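Local coordinates for protein acetylxylan esterase / glucomannan deacetylase (Cellvibrio japonicus, PDB 2W9X) that removes acetyl groups from plant cell wall polysaccharides, deacetylating xylan and, with a large preference, glucomannan, at residues 149-154 / 334-339; 294-299 / 328-333. All blocks are in the same frame, centred on the assembly; numbering follows the deposited sequence. Where two conformers were deposited one is given.

Contact 1: 149-154 / 334-339; sequences GDSFTV and HWHPSA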
loop_
_atom_site.group_PDB
_atom_site.type_symbol
_atom_site.label_atom_id
_atom_site.label_comp_id
_atom_site.label_asym_id
_atom_site.label_seq_id
_atom_site.Cartn_x
_atom_site.Cartn_y
_atom_site.Cartn_z
ATOM N N GLY B 149 1.757 -10.210 -15.267
ATOM C CA GLY B 149 3.156 -10.448 -14.929
ATOM C C GLY B 149 4.002 -11.207 -15.917
ATOM O O GLY B 149 3.716 -11.231 -17.110
ATOM N N ASP B 150 5.058 -11.814 -15.380
ATOM C CA ASP B 150 6.121 -12.449 -16.134
ATOM C C ASP B 150 6.208 -13.919 -15.737
ATOM O O ASP B 150 5.201 -14.484 -15.342
ATOM C CB ASP B 150 7.465 -11.713 -15.912
ATOM C CG ASP B 150 7.861 -11.589 -14.430
ATOM O OD1 ASP B 150 7.351 -12.358 -13.560
ATOM O OD2 ASP B 150 8.701 -10.680 -14.140
ATOM N N SER B 151 7.395 -14.524 -15.840
ATOM C CA SER B 151 7.619 -15.947 -15.509
ATOM C C SER B 151 7.160 -16.329 -14.107
ATOM O O SER B 151 6.621 -17.417 -13.892
ATOM C CB SER B 151 9.100 -16.315 -15.628
ATOM O OG SER B 151 9.629 -15.923 -16.874
ATOM N N PHE B 152 7.414 -15.442 -13.144
ATOM C CA PHE B 152 6.983 -15.699 -11.757
ATOM C C PHE B 152 5.468 -15.860 -11.693
ATOM O O PHE B 152 4.959 -16.767 -11.045
ATOM C CB PHE B 152 7.403 -14.557 -10.824
ATOM C CG PHE B 152 8.887 -14.375 -10.681
ATOM C CD1 PHE B 152 9.793 -15.331 -11.133
ATOM C CD2 PHE B 152 9.386 -13.237 -10.040
ATOM C CE1 PHE B 152 11.184 -15.145 -10.970
ATOM C CE2 PHE B 152 10.775 -13.050 -9.868
ATOM C CZ PHE B 152 11.663 -14.008 -10.322
ATOM N N THR B 153 4.738 -14.996 -12.400
ATOM C CA THR B 153 3.267 -15.076 -12.408
ATOM C C THR B 153 2.731 -16.300 -13.179
ATOM O O THR B 153 1.747 -16.935 -12.747
ATOM C CB THR B 153 2.642 -13.743 -12.935
ATOM O OG1 THR B 153 3.020 -12.666 -12.068
ATOM C CG2 THR B 153 1.139 -13.830 -12.988
ATOM N N VAL B 154 3.374 -16.624 -14.302
ATOM C CA VAL B 154 3.075 -17.841 -15.085
ATOM C C VAL B 154 3.232 -19.135 -14.254
ATOM O O VAL B 154 2.466 -20.085 -14.422
ATOM C CB VAL B 154 4.011 -17.961 -16.321
ATOM C CG1 VAL B 154 3.867 -19.327 -17.004
ATOM C CG2 VAL B 154 3.787 -16.807 -17.344
ATOM N N HIS B 334 15.759 -23.030 -13.512
ATOM C CA HIS B 334 16.575 -21.830 -13.704
ATOM C C HIS B 334 16.391 -20.817 -12.584
ATOM O O HIS B 334 16.238 -19.621 -12.844
ATOM C CB HIS B 334 16.294 -21.200 -15.081
ATOM C CG HIS B 334 16.321 -22.195 -16.203
ATOM N ND1 HIS B 334 15.439 -22.149 -17.260
ATOM C CD2 HIS B 334 17.116 -23.271 -16.422
ATOM C CE1 HIS B 334 15.686 -23.153 -18.086
ATOM N NE2 HIS B 334 16.696 -23.855 -17.598
ATOM N N TRP B 335 16.406 -21.306 -11.338
ATOM C CA TRP B 335 16.287 -20.439 -10.155
ATOM C C TRP B 335 14.979 -19.595 -10.165
ATOM O O TRP B 335 14.988 -18.414 -9.817
ATOM C CB TRP B 335 17.556 -19.567 -9.955
ATOM C CG TRP B 335 18.795 -20.432 -9.656
ATOM C CD1 TRP B 335 19.582 -21.074 -10.570
ATOM C CD2 TRP B 335 19.313 -20.779 -8.365
ATOM N NE1 TRP B 335 20.565 -21.800 -9.929
ATOM C CE2 TRP B 335 20.430 -21.626 -8.575
ATOM C CE3 TRP B 335 18.948 -20.450 -7.049
ATOM C CZ2 TRP B 335 21.177 -22.172 -7.511
ATOM C CZ3 TRP B 335 19.689 -20.971 -5.998
ATOM C CH2 TRP B 335 20.789 -21.839 -6.232
ATOM N N HIS B 336 13.861 -20.227 -10.542
ATOM C CA HIS B 336 12.542 -19.593 -10.426
ATOM C C HIS B 336 11.761 -20.075 -9.185
ATOM O O HIS B 336 12.082 -21.104 -8.615
ATOM C CB HIS B 336 11.711 -19.778 -11.707
ATOM C CG HIS B 336 12.109 -18.865 -12.820
ATOM N ND1 HIS B 336 13.308 -18.988 -13.492
ATOM C CD2 HIS B 336 11.458 -17.829 -13.396
ATOM C CE1 HIS B 336 13.378 -18.054 -14.424
ATOM N NE2 HIS B 336 12.264 -17.347 -14.394
ATOM N N PRO B 337 10.746 -19.303 -8.747
ATOM C CA PRO B 337 9.956 -19.745 -7.612
ATOM C C PRO B 337 9.501 -21.211 -7.756
ATOM O O PRO B 337 9.037 -21.630 -8.823
ATOM C CB PRO B 337 8.737 -18.807 -7.645
ATOM C CG PRO B 337 9.293 -17.520 -8.215
ATOM C CD PRO B 337 10.290 -17.994 -9.261
ATOM N N SER B 338 9.633 -21.962 -6.674
ATOM C CA SER B 338 9.104 -23.304 -6.603
ATOM C C SER B 338 7.609 -23.260 -6.280
ATOM O O SER B 338 7.069 -22.197 -5.952
ATOM C CB SER B 338 9.849 -24.096 -5.530
ATOM O OG SER B 338 9.676 -23.467 -4.271
ATOM N N ALA B 339 6.963 -24.423 -6.356
ATOM C CA ALA B 339 5.554 -24.575 -5.970
ATOM C C ALA B 339 5.364 -24.164 -4.510
ATOM O O ALA B 339 4.385 -23.496 -4.169
ATOM C CB ALA B 339 5.071 -26.005 -6.208
#
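His336, whose ring lies against Ser151 and Phe152, is held at ND1 by two backbone carbonyls: a 3.1 Å hydrogen bond to His334 O and a weak one to Cys333 O. The first is bent, with ND1 well above the carbonyl plane of His334. The opposite edge of the imidazole, NE2 and CD2, faces Ser151, with His336 NE2 3.5 Å from Ser151 CB but 3.9 Å from Ser151 OG in this conformer; a second was modelled. Ser151 OG also bonds Gly199 N weakly. This is the serine-histidine pair of an SGNH (GDSL-type) esterase: Ser151 of the Gly-Asp-Ser motif is the inferred nucleophile and His336 its inferred activator. Asp150 N-caps the short helix 151-154, its OD1 accepting from Phe152 N at 3.1 Å from above the carboxylate plane. Phe152 CG stands anti to its carbonyl carbon (chi1 -64°), which sends the ring out toward the histidine loop. His336 CD2 meets the edge of that ring, 3.6 Å from Phe152 CE1, and the two aromatic planes stand 75° apart. Pro337 follows with CD 3.3 Å from Phe152 CD1, while its CG makes an off-centre CH-pi contact with the phenylalanine ring.

Contact 2: 294-299 / 328-333; sequences SDQSNG and LDYSGC. With GOL (glycerol), chain I.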
loop_
_atom_site.group_PDB
_atom_site.type_symbol
_atom_site.label_atom_id
_atom_site.label_comp_id
_atom_site.label_asym_id
_atom_site.label_seq_id
_atom_site.Cartn_x
_atom_site.Cartn_y
_atom_site.Cartn_z
ATOM N N SER B 294 10.235 -8.620 -6.061
ATOM C CA SER B 294 11.216 -9.301 -5.207
ATOM C C SER B 294 12.106 -8.282 -4.513
ATOM O O SER B 294 12.117 -7.073 -4.877
ATOM C CB SER B 294 12.116 -10.186 -6.066
ATOM O OG SER B 294 12.998 -9.342 -6.803
ATOM N N ASP B 295 12.869 -8.789 -3.540
ATOM C CA ASP B 295 13.908 -8.035 -2.867
ATOM C C ASP B 295 15.262 -8.273 -3.562
ATOM O O ASP B 295 16.308 -8.136 -2.949
ATOM C CB ASP B 295 13.983 -8.446 -1.385
ATOM C CG ASP B 295 14.344 -9.954 -1.178
ATOM O OD1 ASP B 295 14.403 -10.735 -2.143
ATOM O OD2 ASP B 295 14.536 -10.351 -0.017
ATOM N N GLN B 296 15.241 -8.644 -4.838
ATOM C CA GLN B 296 16.503 -8.980 -5.490
ATOM C C GLN B 296 17.056 -7.841 -6.359
ATOM O O GLN B 296 16.541 -6.711 -6.338
ATOM C CB GLN B 296 16.355 -10.305 -6.256
ATOM C CG GLN B 296 16.001 -11.482 -5.312
ATOM C CD GLN B 296 17.165 -11.898 -4.432
ATOM O OE1 GLN B 296 18.207 -12.292 -4.941
ATOM N NE2 GLN B 296 16.997 -11.799 -3.097
ATOM N N SER B 297 18.121 -8.138 -7.098
ATOM C CA SER B 297 18.840 -7.133 -7.910
ATOM C C SER B 297 19.270 -5.923 -7.071
ATOM O O SER B 297 19.149 -4.780 -7.528
ATOM C CB SER B 297 18.023 -6.702 -9.147
ATOM O OG SER B 297 17.880 -7.775 -10.083
ATOM N N ASN B 298 19.770 -6.205 -5.861
ATOM C CA ASN B 298 20.265 -5.211 -4.880
ATOM C C ASN B 298 19.236 -4.147 -4.490
ATOM O O ASN B 298 19.600 -3.039 -4.049
ATOM C CB ASN B 298 21.563 -4.525 -5.351
ATOM C CG ASN B 298 22.759 -5.469 -5.429
ATOM O OD1 ASN B 298 22.648 -6.673 -5.180
ATOM N ND2 ASN B 298 23.933 -4.905 -5.772
ATOM N N GLY B 299 17.957 -4.494 -4.646
ATOM C CA GLY B 299 16.855 -3.595 -4.314
ATOM C C GLY B 299 16.490 -2.636 -5.440
ATOM O O GLY B 299 15.629 -1.764 -5.253
ATOM N N LEU B 328 12.306 -16.652 -0.604
ATOM C CA LEU B 328 11.958 -17.773 -1.464
ATOM C C LEU B 328 13.153 -18.692 -1.622
ATOM O O LEU B 328 14.287 -18.243 -1.458
ATOM C CB LEU B 328 11.557 -17.243 -2.829
ATOM C CG LEU B 328 10.122 -16.722 -3.018
ATOM C CD1 LEU B 328 9.725 -15.733 -2.006
ATOM C CD2 LEU B 328 9.999 -16.096 -4.412
ATOM N N ASP B 329 12.921 -19.963 -1.954
ATOM C CA ASP B 329 14.041 -20.874 -2.244
ATOM C C ASP B 329 14.445 -20.929 -3.718
ATOM O O ASP B 329 15.521 -21.432 -4.034
ATOM C CB ASP B 329 13.831 -22.286 -1.674
ATOM C CG ASP B 329 12.597 -23.003 -2.240
ATOM O OD1 ASP B 329 12.181 -22.815 -3.404
ATOM O OD2 ASP B 329 12.056 -23.828 -1.493
ATOM N N TYR B 330 13.591 -20.414 -4.605
ATOM C CA TYR B 330 13.873 -20.421 -6.044
ATOM C C TYR B 330 14.422 -21.775 -6.567
ATOM O O TYR B 330 15.347 -21.796 -7.391
ATOM C CB TYR B 330 14.823 -19.276 -6.432
ATOM C CG TYR B 330 14.282 -17.885 -6.155
ATOM C CD1 TYR B 330 13.377 -17.277 -7.038
ATOM C CD2 TYR B 330 14.688 -17.167 -5.023
ATOM C CE1 TYR B 330 12.878 -15.975 -6.809
ATOM C CE2 TYR B 330 14.188 -15.861 -4.783
ATOM C CZ TYR B 330 13.281 -15.286 -5.679
ATOM O OH TYR B 330 12.778 -14.003 -5.463
ATOM N N SER B 331 13.818 -22.887 -6.139
ATOM C CA SER B 331 14.296 -24.222 -6.537
ATOM C C SER B 331 13.669 -24.782 -7.828
ATOM O O SER B 331 13.983 -25.899 -8.214
ATOM C CB SER B 331 14.147 -25.227 -5.377
ATOM O OG SER B 331 12.781 -25.553 -5.204
ATOM N N GLY B 332 12.812 -24.000 -8.492
ATOM C CA GLY B 332 12.245 -24.392 -9.787
ATOM C C GLY B 332 13.217 -24.145 -10.923
ATOM O O GLY B 332 14.325 -23.668 -10.684
ATOM N N CYS B 333 12.808 -24.446 -12.159
ATOM C CA CYS B 333 13.738 -24.341 -13.297
ATOM C C CYS B 333 14.438 -22.988 -13.328
ATOM O O CYS B 333 13.795 -21.949 -13.220
ATOM C CB CYS B 333 13.031 -24.536 -14.637
ATOM S SG CYS B 333 12.401 -26.177 -14.944
HETATM C C1 GOL I . 16.026 -15.489 -1.655
HETATM O O1 GOL I . 14.675 -15.316 -1.324
HETATM C C2 GOL I . 16.859 -14.998 -0.481
HETATM O O2 GOL I . 18.207 -15.245 -0.872
HETATM C C3 GOL I . 16.572 -13.506 -0.158
HETATM O O3 GOL I . 15.268 -13.197 0.375
HETATM O O HOH W 1 13.132 -12.996 -3.113
#
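A cleft holding a glycerol, probably from the crystallisation liquor, lies between two loops at the C-terminal ends of the parallel strands, where the ST turn begun by Ser294 meets Tyr330. Ser294 OG accepts from Gln296 N at 3.1 Å. Ser294 CB lies 3.9 Å from Tyr330 OH, with Gln296 CG on the same hydroxyl. The glutamine then bends at chi2 (-72°) and runs alongside the tyrosine in the opposite sense, bringing NE2 back to Asp295 OD1 in an almost straight 3.0 Å bond that lies in the amide plane but comes from above the carboxylate. A water joins the two loops: it donates to Asp295 OD1 and sits 2.6 Å from Tyr330 OH, near the ring plane. Asp295 OD2 takes glycerol O3 at 3.0 Å and a salt bridge from Lys326. At the other end of the glycerol, O1 donates to Leu328 O (3.0 Å), accepts weakly from Leu328 N, and lies at the tyrosine edge, 3.5 Å from Tyr330 CE2. Leu328 CB rests on one face of the Tyr330 ring, toward its rim. The loops follow neighbouring strands 288-294 and 320-325, which helix 300-314 connects: a beta-alpha-beta crossover of the alpha/beta/alpha fold of SGNH hydrolases.

Overall arrangement
Contact 2 is nested within the chain loop that contact 1 closes, and their centres are 9 Å apart. Residues 328-333 run directly into 334-339, so both contacts use the loop between strand 320-325 and helix 339-354. Contact 1 joins it to the helix after strand 144-149, deeper in the protein, through aromatic and proline packing beside the inferred catalytic pair. Contact 2, about 19 Å from the chain centre against 11 Å, is nearer the surface and has little direct contact, with a water and a glycerol lying between its loops. The two meet where Ser338 OG probably hydrogen-bonds Asp329 OD1 (2.7 Å) and where Tyr330 CD1 packs on Trp335 O (3.4 Å).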